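Local coordinates for protein inositol polyphosphate multikinase alpha (Arabidopsis thaliana, PDB 4FRF) that phosphorylates inositol polyphosphates with ATP, carrying inositol 1,4,5-trisphosphate through to the pentakisphosphate and accepting a broad range of related substrates, at residues E30-S38 and L234-D242; K89-P97 and C107-V117. All coordinates share one frame; numbering follows the deposited sequence.

Contact 1 (E30-S38 and L234-D242); sequences EIEVKFYES and LVDFAHVLD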
loop_
_atom_site.group_PDB
_atom_site.type_symbol
_atom_site.label_atom_id
_atom_site.label_comp_id
_atom_site.label_asym_id
_atom_site.label_seq_id
_atom_site.Cartn_x
_atom_site.Cartn_y
_atom_site.Cartn_z
ATOM N N GLU A 30 -5.480 3.047 -25.629
ATOM C CA GLU A 30 -6.322 4.033 -26.377
ATOM C C GLU A 30 -7.747 4.120 -25.808
ATOM O O GLU A 30 -8.597 4.834 -26.338
ATOM C CB GLU A 30 -6.370 3.679 -27.877
ATOM C CG GLU A 30 -5.021 3.784 -28.602
ATOM C CD GLU A 30 -4.775 5.187 -29.198
ATOM O OE1 GLU A 30 -4.775 5.318 -30.453
ATOM O OE2 GLU A 30 -4.581 6.157 -28.410
ATOM N N ILE A 31 -8.003 3.392 -24.728
ATOM C CA ILE A 31 -9.349 3.358 -24.155
ATOM C C ILE A 31 -9.461 4.049 -22.784
ATOM O O ILE A 31 -9.886 3.441 -21.770
ATOM C CB ILE A 31 -9.950 1.930 -24.156
ATOM C CG1 ILE A 31 -8.998 0.929 -23.480
ATOM C CG2 ILE A 31 -10.296 1.500 -25.604
ATOM C CD1 ILE A 31 -9.348 0.604 -22.026
ATOM N N GLU A 32 -9.085 5.336 -22.778
ATOM C CA GLU A 32 -9.488 6.241 -21.709
ATOM C C GLU A 32 -10.986 6.446 -21.808
ATOM O O GLU A 32 -11.672 6.630 -20.796
ATOM C CB GLU A 32 -8.761 7.587 -21.837
ATOM C CG GLU A 32 -7.358 7.580 -21.245
ATOM C CD GLU A 32 -6.703 8.947 -21.276
ATOM O OE1 GLU A 32 -6.185 9.322 -22.373
ATOM O OE2 GLU A 32 -6.774 9.684 -20.254
ATOM N N VAL A 33 -11.494 6.320 -23.037
ATOM C CA VAL A 33 -12.914 6.459 -23.320
ATOM C C VAL A 33 -13.768 5.613 -22.389
ATOM O O VAL A 33 -14.444 6.147 -21.501
ATOM C CB VAL A 33 -13.226 6.081 -24.771
ATOM C CG1 VAL A 33 -14.711 6.236 -25.046
ATOM C CG2 VAL A 33 -12.412 6.944 -25.734
ATOM N N LYS A 34 -13.714 4.293 -22.566
ATOM C CA LYS A 34 -14.503 3.375 -21.737
ATOM C C LYS A 34 -14.437 3.704 -20.246
ATOM O O LYS A 34 -15.431 3.558 -19.534
ATOM C CB LYS A 34 -14.100 1.920 -21.977
ATOM C CG LYS A 34 -14.637 1.344 -23.282
ATOM C CD LYS A 34 -14.757 -0.176 -23.202
ATOM C CE LYS A 34 -15.254 -0.751 -24.517
ATOM N NZ LYS A 34 -15.379 -2.226 -24.436
ATOM N N PHE A 35 -13.277 4.149 -19.769
ATOM C CA PHE A 35 -13.168 4.518 -18.365
ATOM C C PHE A 35 -14.016 5.744 -18.039
ATOM O O PHE A 35 -14.828 5.727 -17.110
ATOM C CB PHE A 35 -11.718 4.766 -17.957
ATOM C CG PHE A 35 -11.582 5.440 -16.619
ATOM C CD1 PHE A 35 -11.725 4.718 -15.451
ATOM C CD2 PHE A 35 -11.414 6.812 -16.533
ATOM C CE1 PHE A 35 -11.650 5.346 -14.208
ATOM C CE2 PHE A 35 -11.341 7.445 -15.299
ATOM C CZ PHE A 35 -11.463 6.712 -14.140
ATOM N N TYR A 36 -13.795 6.823 -18.793
ATOM C CA TYR A 36 -14.546 8.062 -18.582
ATOM C C TYR A 36 -16.045 7.783 -18.639
ATOM O O TYR A 36 -16.759 8.010 -17.648
ATOM C CB TYR A 36 -14.137 9.143 -19.597
ATOM C CG TYR A 36 -12.834 9.843 -19.242
ATOM C CD1 TYR A 36 -12.709 10.559 -18.008
ATOM C CD2 TYR A 36 -11.741 9.769 -20.139
ATOM C CE1 TYR A 36 -11.520 11.204 -17.699
ATOM C CE2 TYR A 36 -10.540 10.404 -19.818
ATOM C CZ TYR A 36 -10.410 11.108 -18.573
ATOM O OH TYR A 36 -9.207 11.716 -18.257
ATOM N N GLU A 37 -16.494 7.208 -19.764
ATOM C CA GLU A 37 -17.857 6.676 -19.895
ATOM C C GLU A 37 -18.354 5.985 -18.620
ATOM O O GLU A 37 -19.456 6.276 -18.140
ATOM C CB GLU A 37 -17.937 5.692 -21.065
ATOM C CG GLU A 37 -18.065 6.345 -22.438
ATOM C CD GLU A 37 -19.314 7.209 -22.564
ATOM O OE1 GLU A 37 -20.072 7.306 -21.575
ATOM O OE2 GLU A 37 -19.531 7.796 -23.648
ATOM N N SER A 38 -17.550 5.051 -18.094
ATOM C CA SER A 38 -17.919 4.294 -16.906
ATOM C C SER A 38 -17.806 5.125 -15.632
ATOM O O SER A 38 -18.706 5.109 -14.795
ATOM C CB SER A 38 -17.068 3.018 -16.780
ATOM O OG SER A 38 -17.309 2.340 -15.542
ATOM N N LEU A 234 -5.862 12.894 -10.853
ATOM C CA LEU A 234 -5.290 11.698 -11.407
ATOM C C LEU A 234 -5.418 11.774 -12.898
ATOM O O LEU A 234 -6.438 12.206 -13.401
ATOM C CB LEU A 234 -6.061 10.484 -10.915
ATOM C CG LEU A 234 -5.629 9.823 -9.622
ATOM C CD1 LEU A 234 -5.640 10.825 -8.481
ATOM C CD2 LEU A 234 -6.546 8.654 -9.337
ATOM N N VAL A 235 -4.424 11.260 -13.608
ATOM C CA VAL A 235 -4.439 11.290 -15.058
ATOM C C VAL A 235 -3.991 9.964 -15.658
ATOM O O VAL A 235 -3.586 9.071 -14.948
ATOM C CB VAL A 235 -3.563 12.445 -15.613
ATOM C CG1 VAL A 235 -4.013 13.782 -15.044
ATOM C CG2 VAL A 235 -2.104 12.203 -15.313
ATOM N N ASP A 236 -4.005 9.879 -16.982
ATOM C CA ASP A 236 -3.660 8.644 -17.705
ATOM C C ASP A 236 -4.494 7.475 -17.279
ATOM O O ASP A 236 -4.176 6.811 -16.308
ATOM C CB ASP A 236 -2.179 8.306 -17.542
ATOM C CG ASP A 236 -1.279 9.348 -18.153
ATOM O OD1 ASP A 236 -1.610 9.855 -19.245
ATOM O OD2 ASP A 236 -0.258 9.694 -17.533
ATOM N N PHE A 237 -5.556 7.205 -18.026
ATOM C CA PHE A 237 -6.414 6.078 -17.707
ATOM C C PHE A 237 -6.431 5.034 -18.816
ATOM O O PHE A 237 -7.418 4.331 -18.997
ATOM C CB PHE A 237 -7.830 6.563 -17.422
ATOM C CG PHE A 237 -7.906 7.606 -16.358
ATOM C CD1 PHE A 237 -7.775 7.265 -15.024
ATOM C CD2 PHE A 237 -8.147 8.930 -16.683
ATOM C CE1 PHE A 237 -7.887 8.232 -14.021
ATOM C CE2 PHE A 237 -8.234 9.902 -15.689
ATOM C CZ PHE A 237 -8.116 9.544 -14.354
ATOM N N ALA A 238 -5.327 4.922 -19.550
ATOM C CA ALA A 238 -5.231 3.942 -20.630
ATOM C C ALA A 238 -5.360 2.506 -20.130
ATOM O O ALA A 238 -5.877 1.645 -20.838
ATOM C CB ALA A 238 -3.929 4.118 -21.392
ATOM N N HIS A 239 -4.903 2.255 -18.900
ATOM C CA HIS A 239 -4.763 0.885 -18.408
ATOM C C HIS A 239 -5.652 0.573 -17.230
ATOM O O HIS A 239 -5.494 -0.468 -16.601
ATOM C CB HIS A 239 -3.315 0.602 -18.028
ATOM C CG HIS A 239 -2.357 0.757 -19.160
ATOM N ND1 HIS A 239 -1.872 -0.317 -19.873
ATOM C CD2 HIS A 239 -1.811 1.864 -19.721
ATOM C CE1 HIS A 239 -1.064 0.120 -20.823
ATOM N NE2 HIS A 239 -1.007 1.440 -20.751
ATOM N N VAL A 240 -6.576 1.461 -16.902
ATOM C CA VAL A 240 -7.503 1.159 -15.823
ATOM C C VAL A 240 -8.201 -0.185 -16.059
ATOM O O VAL A 240 -8.375 -0.613 -17.210
ATOM C CB VAL A 240 -8.537 2.259 -15.646
ATOM C CG1 VAL A 240 -9.622 1.811 -14.684
ATOM C CG2 VAL A 240 -7.868 3.504 -15.128
ATOM N N LEU A 241 -8.509 -0.887 -14.968
ATOM C CA LEU A 241 -9.321 -2.101 -15.030
ATOM C C LEU A 241 -10.296 -2.204 -13.865
ATOM O O LEU A 241 -10.166 -1.505 -12.833
ATOM C CB LEU A 241 -8.439 -3.340 -15.066
ATOM C CG LEU A 241 -7.717 -3.606 -16.378
ATOM C CD1 LEU A 241 -6.393 -4.280 -16.121
ATOM C CD2 LEU A 241 -8.584 -4.432 -17.336
ATOM N N ASP A 242 -11.271 -3.090 -14.022
ATOM C CA ASP A 242 -12.231 -3.346 -12.961
ATOM C C ASP A 242 -11.548 -4.032 -11.806
ATOM O O ASP A 242 -11.051 -5.147 -11.938
ATOM C CB ASP A 242 -13.400 -4.177 -13.483
ATOM C CG ASP A 242 -14.216 -3.429 -14.524
ATOM O OD1 ASP A 242 -14.714 -2.320 -14.197
ATOM O OD2 ASP A 242 -14.311 -3.909 -15.683
#

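Contact 2 (K89-P97 and C107-V117); sequences KMGSRTWYP and CLKKDTGTTTV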
loop_
_atom_site.group_PDB
_atom_site.type_symbol
_atom_site.label_atom_id
_atom_site.label_comp_id
_atom_site.label_asym_id
_atom_site.label_seq_id
_atom_site.Cartn_x
_atom_site.Cartn_y
_atom_site.Cartn_z
ATOM N N LYS A 89 4.242 9.383 -10.995
ATOM C CA LYS A 89 3.776 8.045 -11.330
ATOM C C LYS A 89 3.537 7.251 -10.060
ATOM O O LYS A 89 4.483 6.874 -9.359
ATOM C CB LYS A 89 4.821 7.343 -12.176
ATOM C CG LYS A 89 4.256 6.533 -13.306
ATOM C CD LYS A 89 4.964 6.880 -14.620
ATOM C CE LYS A 89 4.237 6.290 -15.812
ATOM N NZ LYS A 89 4.833 6.747 -17.093
ATOM N N MET A 90 2.269 7.033 -9.737
ATOM C CA MET A 90 1.901 6.301 -8.537
ATOM C C MET A 90 1.966 4.815 -8.759
ATOM O O MET A 90 1.429 4.296 -9.742
ATOM C CB MET A 90 0.508 6.687 -8.105
ATOM C CG MET A 90 0.475 7.996 -7.404
ATOM S SD MET A 90 1.257 7.834 -5.804
ATOM C CE MET A 90 1.705 9.525 -5.481
ATOM N N GLY A 91 2.643 4.123 -7.853
ATOM C CA GLY A 91 2.645 2.673 -7.870
ATOM C C GLY A 91 3.948 2.041 -7.448
ATOM O O GLY A 91 5.001 2.315 -8.038
ATOM N N SER A 92 3.860 1.189 -6.416
ATOM C CA SER A 92 4.958 0.326 -5.961
ATOM C C SER A 92 5.568 -0.493 -7.119
ATOM O O SER A 92 6.749 -0.825 -7.102
ATOM C CB SER A 92 4.447 -0.598 -4.852
ATOM O OG SER A 92 5.509 -1.246 -4.161
ATOM N N ARG A 93 4.738 -0.828 -8.102
ATOM C CA ARG A 93 5.207 -1.300 -9.403
ATOM C C ARG A 93 4.416 -0.575 -10.483
ATOM O O ARG A 93 3.379 0.016 -10.208
ATOM C CB ARG A 93 4.985 -2.801 -9.547
ATOM C CG ARG A 93 3.526 -3.196 -9.412
ATOM C CD ARG A 93 3.219 -4.526 -10.067
ATOM N NE ARG A 93 1.779 -4.762 -10.092
ATOM C CZ ARG A 93 1.079 -5.261 -9.077
ATOM N NH1 ARG A 93 1.687 -5.633 -7.947
ATOM N NH2 ARG A 93 -0.232 -5.408 -9.198
ATOM N N THR A 94 4.864 -0.686 -11.720
ATOM C CA THR A 94 4.205 0.001 -12.816
ATOM C C THR A 94 3.293 -0.935 -13.606
ATOM O O THR A 94 2.210 -0.537 -14.043
ATOM C CB THR A 94 5.235 0.646 -13.756
ATOM O OG1 THR A 94 5.641 1.904 -13.210
ATOM C CG2 THR A 94 4.655 0.857 -15.137
ATOM N N TRP A 95 3.736 -2.177 -13.784
ATOM C CA TRP A 95 3.006 -3.154 -14.582
ATOM C C TRP A 95 1.809 -3.707 -13.818
ATOM O O TRP A 95 1.427 -3.177 -12.772
ATOM C CB TRP A 95 3.937 -4.296 -15.005
ATOM C CG TRP A 95 4.850 -4.747 -13.901
ATOM C CD1 TRP A 95 5.969 -4.106 -13.450
ATOM C CD2 TRP A 95 4.704 -5.920 -13.088
ATOM N NE1 TRP A 95 6.528 -4.804 -12.406
ATOM C CE2 TRP A 95 5.778 -5.927 -12.171
ATOM C CE3 TRP A 95 3.782 -6.975 -13.058
ATOM C CZ2 TRP A 95 5.952 -6.947 -11.229
ATOM C CZ3 TRP A 95 3.947 -7.975 -12.111
ATOM C CH2 TRP A 95 5.024 -7.953 -11.211
ATOM N N TYR A 96 1.199 -4.749 -14.379
ATOM C CA TYR A 96 0.069 -5.436 -13.754
ATOM C C TYR A 96 -0.093 -6.836 -14.356
ATOM O O TYR A 96 0.292 -7.065 -15.503
ATOM C CB TYR A 96 -1.227 -4.621 -13.903
ATOM C CG TYR A 96 -1.530 -4.143 -15.323
ATOM C CD1 TYR A 96 -1.037 -2.924 -15.792
ATOM C CD2 TYR A 96 -2.359 -4.883 -16.167
ATOM C CE1 TYR A 96 -1.331 -2.478 -17.071
ATOM C CE2 TYR A 96 -2.669 -4.434 -17.442
ATOM C CZ TYR A 96 -2.148 -3.235 -17.890
ATOM O OH TYR A 96 -2.449 -2.793 -19.162
ATOM N N PRO A 97 -0.649 -7.779 -13.572
ATOM C CA PRO A 97 -0.688 -9.198 -13.955
ATOM C C PRO A 97 -1.426 -9.478 -15.273
ATOM O O PRO A 97 -1.011 -10.348 -16.041
ATOM C CB PRO A 97 -1.416 -9.866 -12.774
ATOM C CG PRO A 97 -2.073 -8.733 -12.019
ATOM C CD PRO A 97 -1.190 -7.560 -12.218
ATOM N N CYS A 107 7.991 -2.655 -18.481
ATOM C CA CYS A 107 7.878 -1.861 -17.255
ATOM C C CYS A 107 8.808 -2.351 -16.134
ATOM O O CYS A 107 9.298 -1.550 -15.332
ATOM C CB CYS A 107 6.426 -1.845 -16.754
ATOM S SG CYS A 107 5.221 -1.177 -17.922
ATOM N N LEU A 108 9.000 -3.668 -16.045
ATOM C CA LEU A 108 9.822 -4.250 -14.987
ATOM C C LEU A 108 11.228 -3.674 -15.023
ATOM O O LEU A 108 11.779 -3.306 -13.991
ATOM C CB LEU A 108 9.859 -5.778 -15.104
ATOM C CG LEU A 108 10.602 -6.572 -14.024
ATOM C CD1 LEU A 108 9.793 -7.787 -13.610
ATOM C CD2 LEU A 108 11.997 -6.986 -14.499
ATOM N N LYS A 109 11.795 -3.571 -16.220
ATOM C CA LYS A 109 13.095 -2.935 -16.385
ATOM C C LYS A 109 13.006 -1.445 -16.053
ATOM O O LYS A 109 13.762 -0.946 -15.215
ATOM C CB LYS A 109 13.628 -3.142 -17.806
ATOM C CG LYS A 109 15.145 -3.335 -17.878
ATOM C CD LYS A 109 15.550 -4.035 -19.173
ATOM C CE LYS A 109 16.893 -4.733 -19.014
ATOM N NZ LYS A 109 17.136 -5.698 -20.119
ATOM N N LYS A 110 12.038 -0.759 -16.672
ATOM C CA LYS A 110 11.784 0.672 -16.421
ATOM C C LYS A 110 11.702 1.034 -14.931
ATOM O O LYS A 110 12.083 2.139 -14.534
ATOM C CB LYS A 110 10.501 1.124 -17.128
ATOM C CG LYS A 110 10.726 2.022 -18.336
ATOM C CD LYS A 110 9.425 2.280 -19.086
ATOM C CE LYS A 110 9.655 3.191 -20.282
ATOM N NZ LYS A 110 8.557 3.078 -21.286
ATOM N N ASP A 111 11.166 0.125 -14.122
ATOM C CA ASP A 111 10.989 0.382 -12.701
ATOM C C ASP A 111 12.309 0.279 -11.948
ATOM O O ASP A 111 12.545 1.016 -10.986
ATOM C CB ASP A 111 9.971 -0.592 -12.104
ATOM C CG ASP A 111 8.540 -0.234 -12.457
ATOM O OD1 ASP A 111 7.625 -0.997 -12.079
ATOM O OD2 ASP A 111 8.329 0.814 -13.101
ATOM N N THR A 112 13.163 -0.645 -12.389
ATOM C CA THR A 112 14.408 -0.950 -11.688
ATOM C C THR A 112 15.343 0.256 -11.669
ATOM O O THR A 112 15.687 0.803 -12.709
ATOM C CB THR A 112 15.136 -2.171 -12.316
ATOM O OG1 THR A 112 14.295 -3.328 -12.230
ATOM C CG2 THR A 112 16.446 -2.457 -11.585
ATOM N N GLY A 113 15.717 0.679 -10.469
ATOM C CA GLY A 113 16.688 1.747 -10.297
ATOM C C GLY A 113 16.049 3.102 -10.079
ATOM O O GLY A 113 16.690 4.133 -10.281
ATOM N N THR A 114 14.776 3.106 -9.700
ATOM C CA THR A 114 14.054 4.352 -9.489
ATOM C C THR A 114 13.241 4.249 -8.218
ATOM O O THR A 114 12.959 3.156 -7.748
ATOM C CB THR A 114 13.104 4.682 -10.670
ATOM O OG1 THR A 114 11.907 3.910 -10.550
ATOM C CG2 THR A 114 13.763 4.377 -12.004
ATOM N N THR A 115 12.831 5.392 -7.683
ATOM C CA THR A 115 12.128 5.430 -6.406
ATOM C C THR A 115 10.801 4.695 -6.474
ATOM O O THR A 115 10.084 4.603 -5.473
ATOM C CB THR A 115 11.849 6.860 -5.977
ATOM O OG1 THR A 115 11.203 7.550 -7.051
ATOM C CG2 THR A 115 13.138 7.567 -5.630
ATOM N N THR A 116 10.434 4.257 -7.677
ATOM C CA THR A 116 9.242 3.438 -7.861
ATOM C C THR A 116 9.278 2.222 -6.951
ATOM O O THR A 116 8.327 1.963 -6.221
ATOM C CB THR A 116 9.087 2.975 -9.323
ATOM O OG1 THR A 116 8.317 3.940 -10.039
ATOM C CG2 THR A 116 8.368 1.617 -9.393
ATOM N N VAL A 117 10.388 1.493 -6.985
ATOM C CA VAL A 117 10.558 0.318 -6.144
ATOM C C VAL A 117 10.862 0.705 -4.691
ATOM O O VAL A 117 10.190 0.234 -3.761
ATOM C CB VAL A 117 11.664 -0.599 -6.665
ATOM C CG1 VAL A 117 11.902 -1.709 -5.684
ATOM C CG2 VAL A 117 11.285 -1.168 -8.005
#

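Contact 1 (E30-S38 and L234-D242)
F35 and F237 lie nearly flat against each other in an offset stack, their planes 18° apart and their centroids separated by 4.3 Å. The slip is uneven: F35 CE2 sits above the middle of the F237 ring, whereas F237 CD1 lies over the rim of F35. F35 reaches across because its CG is anti to the backbone N (chi1 167°), which swings the ring off the helix 32-38 toward F237 and V240. Y36, the next residue of the helix, meets the same phenylalanine differently. Its ring stands at 81° to that of F237 and takes the F237 edge toward its face, offset from the centre, with Y36 OH in the plane of the F237 ring and 3.3 Å from F237 CE2. One ring is thus held on a face by F35 and along its edge by Y36, while the backbone at V235 covers the opposite face.

E32 runs across F237 at about a right angle, its CG packed 3.6 Å from F237 C. V240 CG1 packs 3.7 Å from F35 CD1. At the margin I31 CD1 touches the carbonyl of A238. Beyond the two segments, F39 and Y204 also meet the F35 ring and Y56 meets Y36, so the aromatic packing continues into the surrounding fold. A sulfate ion, probably from the crystallisation liquor, lies about 3 Å from the nearest atom of the F35 side chain. The aromatic cluster joins helix 32-41 to F237, the phenylalanine of a VDFA sequence that resembles the DFG motif of the protein kinases, which belong to the same clan.

Contact 2 (K89-P97 and C107-V117)
T94 sits against the carboxylate of D111, whose two oxygens take the backbone N and the hydroxyl of T94. The contact takes in the end of the PxxxDxKxG signature of the inositol polyphosphate kinases, whose lysine and glycine are K89 and G91, and the chain leaving strand 83-90 is laid against helix 101-111. D111 OD1 accepts from T94 N at 2.8 Å with a bent approach of 137°, and D111 OD2 accepts from T94 OG1 at 2.9 Å. Each oxygen uses its syn lone pair, so the two bonds bracket the carboxylate and hold it from turning. R122 adds a salt bridge to OD2, which would favour the ionised form of this buried acid. With an alanine in place of D111, T94 N and OG1 would probably lose their acceptor and R122 the charge it pairs with. The other branch of T94 is apolar: with OG1 beside the backbone N (chi1 -82°) and CG2 anti to it, the methyl packs 3.5 Å from C107 SG.

W95 lies alongside the helix, its CB 3.9 Å from C107 CB and its CD1 near L108 N. W95 CD1 also lies 3.8 Å from D111 OD1, the indole and carboxylate planes 30° apart. R93 covers one indole face, its CD 3.5 Å above the ring centre, and gives NE to W95 O from well above the carbonyl plane. Outside the two segments, R93 NH2 forms a salt bridge with a bound sulfate, and R93 packs on S92 of the second subunit. On the other side of D111, T116 CG2 rests on the carbonyls of G91 and S92. The type II turn from D111 to T114 leads the chain into helix 115-118, and within it T114 OG1 donates to D111 O at 3.0 Å.

How the contacts relate
From its first modelled residue, E30, the chain enters helix 32-41 and later forms strand 83-90. Contact 2 then closes a short loop, only nine residues separating its segments, and ties the exit of that strand to helices 101-111 and 115-118. The chain goes on through the rest of the five-stranded sheet before 234-242 returns to the N-terminal helix, so contact 1 closes a loop of 195 residues with contact 2 nested inside. Both reach the same sheet, through strands 83-90 and 231-235, which flank strand 209-216. They also touch: H239 ND1 and Y96 OH, 2.6 Å apart, probably share a hydrogen bond, and L241 packs on the Y96 ring.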